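Dihydroorotate dehydrogenase (Schistosoma mansoni, PDB 6UY4) probably catalyses the FMN-dependent oxidation of (S)-dihydroorotate to orotate with a quinone as electron acceptor, a step of de novo pyrimidine biosynthesis. Local coordinates at residues 304-316 against 332-346. Sequence-based numbering, arbitrary orientation.
With FMN (flavin mononucleotide), chain G.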
loop_
_atom_site.group_PDB
_atom_site.type_symbol
_atom_site.label_atom_id
_atom_site.label_comp_id
_atom_site.label_asym_id
_atom_site.label_seq_id
_atom_site.Cartn_x
_atom_site.Cartn_y
_atom_site.Cartn_z
ATOM N N GLY A 304 -1.023 -3.125 -10.829
ATOM C CA GLY A 304 -0.851 -2.343 -12.036
ATOM C C GLY A 304 -2.183 -2.025 -12.691
ATOM O O GLY A 304 -3.259 -2.163 -12.098
ATOM N N ARG A 305 -2.091 -1.594 -13.951
ATOM C CA ARG A 305 -3.283 -1.171 -14.680
ATOM C C ARG A 305 -4.383 -2.228 -14.750
ATOM O O ARG A 305 -5.560 -1.852 -14.628
ATOM C CB ARG A 305 -2.886 -0.708 -16.086
ATOM C CG ARG A 305 -1.708 0.252 -16.108
ATOM C CD ARG A 305 -1.676 1.064 -17.391
ATOM N NE ARG A 305 -2.777 2.021 -17.455
ATOM C CZ ARG A 305 -2.949 2.900 -18.437
ATOM N NH1 ARG A 305 -2.089 2.947 -19.444
ATOM N NH2 ARG A 305 -3.980 3.735 -18.410
ATOM N N PRO A 306 -4.101 -3.525 -14.949
ATOM C CA PRO A 306 -5.196 -4.513 -14.950
ATOM C C PRO A 306 -5.983 -4.571 -13.649
ATOM O O PRO A 306 -7.043 -5.210 -13.620
ATOM C CB PRO A 306 -4.474 -5.841 -15.213
ATOM C CG PRO A 306 -3.245 -5.456 -15.935
ATOM C CD PRO A 306 -2.824 -4.146 -15.344
ATOM N N LEU A 307 -5.507 -3.928 -12.583
ATOM C CA LEU A 307 -6.192 -3.936 -11.299
ATOM C C LEU A 307 -7.175 -2.783 -11.137
ATOM O O LEU A 307 -8.093 -2.884 -10.314
ATOM C CB LEU A 307 -5.159 -3.890 -10.165
ATOM C CG LEU A 307 -5.640 -3.865 -8.712
ATOM C CD1 LEU A 307 -6.439 -5.114 -8.394
ATOM C CD2 LEU A 307 -4.464 -3.717 -7.761
ATOM N N PHE A 308 -7.021 -1.707 -11.916
ATOM C CA PHE A 308 -7.779 -0.485 -11.665
ATOM C C PHE A 308 -9.283 -0.727 -11.703
ATOM O O PHE A 308 -10.017 -0.229 -10.843
ATOM C CB PHE A 308 -7.392 0.594 -12.676
ATOM C CG PHE A 308 -8.320 1.776 -12.676
ATOM C CD1 PHE A 308 -8.224 2.747 -11.695
ATOM C CD2 PHE A 308 -9.292 1.910 -13.653
ATOM C CE1 PHE A 308 -9.081 3.832 -11.690
ATOM C CE2 PHE A 308 -10.150 2.992 -13.652
ATOM C CZ PHE A 308 -10.044 3.955 -12.670
ATOM N N GLU A 309 -9.764 -1.480 -12.695
ATOM C CA GLU A 309 -11.207 -1.639 -12.857
ATOM C C GLU A 309 -11.826 -2.369 -11.671
ATOM O O GLU A 309 -12.896 -1.985 -11.185
ATOM C CB GLU A 309 -11.512 -2.371 -14.163
ATOM C CG GLU A 309 -12.997 -2.562 -14.427
ATOM C CD GLU A 309 -13.276 -3.173 -15.786
ATOM O OE1 GLU A 309 -12.337 -3.270 -16.603
ATOM O OE2 GLU A 309 -14.438 -3.557 -16.036
ATOM N N LYS A 310 -11.164 -3.418 -11.181
ATOM C CA LYS A 310 -11.720 -4.200 -10.081
ATOM C C LYS A 310 -11.584 -3.469 -8.750
ATOM O O LYS A 310 -12.555 -3.363 -7.992
ATOM C CB LYS A 310 -11.045 -5.570 -10.013
ATOM C CG LYS A 310 -11.771 -6.567 -9.127
ATOM C CD LYS A 310 -11.174 -7.958 -9.249
ATOM C CE LYS A 310 -11.998 -8.978 -8.476
ATOM N NZ LYS A 310 -11.445 -10.355 -8.607
ATOM N N SER A 311 -10.388 -2.956 -8.451
ATOM C CA SER A 311 -10.168 -2.292 -7.169
ATOM C C SER A 311 -11.033 -1.047 -7.023
ATOM O O SER A 311 -11.405 -0.681 -5.903
ATOM C CB SER A 311 -8.690 -1.933 -7.005
ATOM O OG SER A 311 -8.262 -1.044 -8.022
ATOM N N THR A 312 -11.364 -0.385 -8.134
ATOM C CA THR A 312 -12.237 0.784 -8.061
ATOM C C THR A 312 -13.675 0.373 -7.770
ATOM O O THR A 312 -14.352 0.993 -6.941
ATOM C CB THR A 312 -12.159 1.587 -9.360
ATOM O OG1 THR A 312 -10.800 1.974 -9.604
ATOM C CG2 THR A 312 -13.024 2.836 -9.267
ATOM N N ASP A 313 -14.161 -0.670 -8.450
ATOM C CA ASP A 313 -15.505 -1.172 -8.179
ATOM C C ASP A 313 -15.646 -1.607 -6.728
ATOM O O ASP A 313 -16.657 -1.311 -6.078
ATOM C CB ASP A 313 -15.837 -2.332 -9.117
ATOM C CG ASP A 313 -16.044 -1.883 -10.551
ATOM O OD1 ASP A 313 -16.451 -0.719 -10.761
ATOM O OD2 ASP A 313 -15.812 -2.700 -11.468
ATOM N N CYS A 314 -14.639 -2.311 -6.202
ATOM C CA CYS A 314 -14.662 -2.702 -4.796
ATOM C C CYS A 314 -14.724 -1.481 -3.891
ATOM O O CYS A 314 -15.462 -1.469 -2.898
ATOM C CB CYS A 314 -13.436 -3.553 -4.469
ATOM S SG CYS A 314 -13.341 -4.102 -2.751
ATOM N N LEU A 315 -13.961 -0.437 -4.225
ATOM C CA LEU A 315 -14.019 0.809 -3.468
ATOM C C LEU A 315 -15.414 1.419 -3.527
ATOM O O LEU A 315 -15.959 1.852 -2.507
ATOM C CB LEU A 315 -12.982 1.795 -4.005
ATOM C CG LEU A 315 -13.058 3.221 -3.458
ATOM C CD1 LEU A 315 -12.682 3.249 -1.986
ATOM C CD2 LEU A 315 -12.175 4.163 -4.264
ATOM N N ARG A 316 -16.006 1.458 -4.724
ATOM C CA ARG A 316 -17.345 2.013 -4.871
ATOM C C ARG A 316 -18.369 1.225 -4.062
ATOM O O ARG A 316 -19.359 1.797 -3.590
ATOM C CB ARG A 316 -17.734 2.048 -6.351
ATOM C CG ARG A 316 -19.014 2.815 -6.646
ATOM C CD ARG A 316 -19.271 2.940 -8.143
ATOM N NE ARG A 316 -18.242 3.721 -8.825
ATOM C CZ ARG A 316 -17.329 3.206 -9.643
ATOM N NH1 ARG A 316 -17.318 1.903 -9.891
ATOM N NH2 ARG A 316 -16.431 3.994 -10.218
ATOM N N GLY A 332 -4.677 1.035 -6.285
ATOM C CA GLY A 332 -4.738 -0.020 -7.276
ATOM C C GLY A 332 -4.913 0.446 -8.705
ATOM O O GLY A 332 -6.008 0.851 -9.106
ATOM N N GLY A 333 -3.838 0.385 -9.486
ATOM C CA GLY A 333 -3.925 0.647 -10.908
ATOM C C GLY A 333 -3.988 2.100 -11.310
ATOM O O GLY A 333 -4.394 2.398 -12.437
ATOM N N ILE A 334 -3.599 3.020 -10.432
ATOM C CA ILE A 334 -3.590 4.439 -10.770
ATOM C C ILE A 334 -2.357 4.714 -11.624
ATOM O O ILE A 334 -1.225 4.614 -11.146
ATOM C CB ILE A 334 -3.604 5.320 -9.518
ATOM C CG1 ILE A 334 -4.952 5.213 -8.806
ATOM C CG2 ILE A 334 -3.309 6.767 -9.882
ATOM C CD1 ILE A 334 -5.065 6.104 -7.595
ATOM N N SER A 335 -2.575 5.063 -12.893
ATOM C CA SER A 335 -1.486 5.403 -13.798
ATOM C C SER A 335 -1.560 6.817 -14.356
ATOM O O SER A 335 -0.557 7.294 -14.901
ATOM C CB SER A 335 -1.433 4.414 -14.973
ATOM O OG SER A 335 -1.123 3.105 -14.527
ATOM N N CYS A 336 -2.698 7.495 -14.243
ATOM C CA CYS A 336 -2.838 8.866 -14.713
ATOM C C CYS A 336 -3.791 9.592 -13.766
ATOM O O CYS A 336 -4.161 9.069 -12.708
ATOM C CB CYS A 336 -3.309 8.892 -16.173
ATOM S SG CYS A 336 -4.933 8.165 -16.448
ATOM N N GLY A 337 -4.195 10.806 -14.155
ATOM C CA GLY A 337 -5.000 11.626 -13.264
ATOM C C GLY A 337 -6.454 11.191 -13.209
ATOM O O GLY A 337 -7.087 11.253 -12.153
ATOM N N GLU A 338 -7.003 10.745 -14.342
ATOM C CA GLU A 338 -8.414 10.373 -14.367
ATOM C C GLU A 338 -8.671 9.101 -13.571
ATOM O O GLU A 338 -9.788 8.893 -13.087
ATOM C CB GLU A 338 -8.890 10.219 -15.811
ATOM C CG GLU A 338 -8.384 8.978 -16.518
ATOM C CD GLU A 338 -9.036 8.776 -17.872
ATOM O OE1 GLU A 338 -9.966 9.539 -18.206
ATOM O OE2 GLU A 338 -8.617 7.853 -18.604
ATOM N N ASP A 339 -7.655 8.247 -13.412
ATOM C CA ASP A 339 -7.814 7.076 -12.558
ATOM C C ASP A 339 -7.979 7.487 -11.102
ATOM O O ASP A 339 -8.869 6.990 -10.401
ATOM C CB ASP A 339 -6.620 6.133 -12.712
ATOM C CG ASP A 339 -6.454 5.621 -14.127
ATOM O OD1 ASP A 339 -5.312 5.639 -14.633
ATOM O OD2 ASP A 339 -7.464 5.215 -14.738
ATOM N N ALA A 340 -7.125 8.397 -10.628
ATOM C CA ALA A 340 -7.244 8.877 -9.256
ATOM C C ALA A 340 -8.545 9.641 -9.053
ATOM O O ALA A 340 -9.169 9.548 -7.989
ATOM C CB ALA A 340 -6.043 9.754 -8.900
ATOM N N LEU A 341 -8.975 10.397 -10.065
ATOM C CA LEU A 341 -10.236 11.123 -9.953
ATOM C C LEU A 341 -11.420 10.165 -9.910
ATOM O O LEU A 341 -12.416 10.431 -9.226
ATOM C CB LEU A 341 -10.381 12.110 -11.110
ATOM C CG LEU A 341 -11.605 13.024 -11.049
ATOM C CD1 LEU A 341 -11.653 13.756 -9.717
ATOM C CD2 LEU A 341 -11.602 14.012 -12.205
ATOM N N SER A 342 -11.332 9.047 -10.636
ATOM C CA SER A 342 -12.384 8.038 -10.567
ATOM C C SER A 342 -12.501 7.469 -9.157
ATOM O O SER A 342 -13.611 7.289 -8.642
ATOM C CB SER A 342 -12.110 6.922 -11.575
ATOM O OG SER A 342 -12.049 7.430 -12.897
ATOM N N LYS A 343 -11.363 7.194 -8.515
ATOM C CA LYS A 343 -11.389 6.679 -7.151
ATOM C C LYS A 343 -11.881 7.735 -6.170
ATOM O O LYS A 343 -12.656 7.426 -5.257
ATOM C CB LYS A 343 -10.000 6.182 -6.747
ATOM C CG LYS A 343 -9.538 4.934 -7.484
ATOM C CD LYS A 343 -8.224 4.415 -6.919
ATOM C CE LYS A 343 -7.744 3.183 -7.669
ATOM N NZ LYS A 343 -8.691 2.040 -7.550
ATOM N N LEU A 344 -11.440 8.985 -6.336
ATOM C CA LEU A 344 -11.886 10.046 -5.436
ATOM C C LEU A 344 -13.384 10.295 -5.573
ATOM O O LEU A 344 -14.070 10.538 -4.574
ATOM C CB LEU A 344 -11.098 11.330 -5.701
ATOM C CG LEU A 344 -9.612 11.315 -5.333
ATOM C CD1 LEU A 344 -8.968 12.652 -5.657
ATOM C CD2 LEU A 344 -9.416 10.968 -3.866
ATOM N N ASN A 345 -13.909 10.236 -6.799
ATOM C CA ASN A 345 -15.347 10.399 -6.984
ATOM C C ASN A 345 -16.120 9.187 -6.482
ATOM O O ASN A 345 -17.286 9.315 -6.095
ATOM C CB ASN A 345 -15.669 10.657 -8.456
ATOM C CG ASN A 345 -15.191 12.015 -8.929
ATOM O OD1 ASN A 345 -15.096 12.960 -8.145
ATOM N ND2 ASN A 345 -14.890 12.120 -10.218
ATOM N N ALA A 346 -15.491 8.009 -6.478
ATOM C CA ALA A 346 -16.155 6.798 -6.014
ATOM C C ALA A 346 -16.308 6.749 -4.500
ATOM O O ALA A 346 -17.085 5.927 -4.002
ATOM C CB ALA A 346 -15.393 5.564 -6.496
HETATM N N1 FMN G . 0.740 -3.989 0.357
HETATM C C2 FMN G . 0.811 -4.050 1.734
HETATM O O2 FMN G . -0.162 -3.729 2.415
HETATM N N3 FMN G . 1.971 -4.467 2.353
HETATM C C4 FMN G . 3.068 -4.829 1.597
HETATM O O4 FMN G . 4.102 -5.202 2.148
HETATM C C4A FMN G . 3.001 -4.770 0.209
HETATM N N5 FMN G . 4.093 -5.131 -0.551
HETATM C C5A FMN G . 4.027 -5.068 -1.928
HETATM C C6 FMN G . 5.134 -5.431 -2.688
HETATM C C7 FMN G . 5.075 -5.375 -4.075
HETATM C C7M FMN G . 6.272 -5.769 -4.891
HETATM C C8 FMN G . 3.907 -4.952 -4.703
HETATM C C8M FMN G . 3.841 -4.890 -6.201
HETATM C C9 FMN G . 2.801 -4.591 -3.941
HETATM C C9A FMN G . 2.857 -4.646 -2.551
HETATM N N10 FMN G . 1.762 -4.283 -1.786
HETATM C C10 FMN G . 1.832 -4.348 -0.409
HETATM C "C1'" FMN G . 0.487 -3.830 -2.431
HETATM C "C2'" FMN G . 0.519 -2.327 -2.682
HETATM O "O2'" FMN G . 0.801 -1.647 -1.480
HETATM C "C3'" FMN G . -0.818 -1.838 -3.222
HETATM O "O3'" FMN G . -1.857 -2.278 -2.376
HETATM C "C4'" FMN G . -1.084 -2.326 -4.642
HETATM O "O4'" FMN G . 0.126 -2.630 -5.303
HETATM C "C5'" FMN G . -1.810 -1.229 -5.403
HETATM O "O5'" FMN G . -1.850 -1.516 -6.778
HETATM P P FMN G . -1.063 -0.546 -7.789
HETATM O O1P FMN G . -1.323 -1.024 -9.196
HETATM O O2P FMN G . -1.524 0.882 -7.615
HETATM O O3P FMN G . 0.413 -0.647 -7.499
HETATM O O HOH W 1 -6.419 4.870 -17.788
#
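K343 runs extended until its last torsion, where a bend (chi4 -62°) turns NZ into the turns of helix 305-316; there S311 holds OG between its backbone N and carbonyl carbon (chi1 61°), beside NZ. NZ donates to S311 OG at 3.1 Å and to T312 OG1 at 2.9 Å. Each hydroxyl donates its own hydrogen to a carbonyl of its own helix, S311 OG to L307 O and T312 OG1 to F308 O, which leaves both oxygens as acceptors for the lysine, a knob among F308, S311, T312 and L315. The F308 ring is sandwiched: D339 OD2 lies over the centre of one face, 3.5 Å above its plane, T312 OG1 lies over the opposite face toward the rim, and S342 CB meets the edge. G332 and G333, without side chains, lie against helix 305-316, where F308 CA-H points to G332 O. In this TIM barrel, the loop after strand 328-331 holds the FMN phosphate at the strands' C-terminal end: G333 N and, just before helix 305-316, G304 N donate to O1P. The two helices run nearly parallel (18°), with strand 328-331 between them in the chain; L315 also packs on strand 267-270, K343 on strand 350-353, and helix 364-376 covers A340.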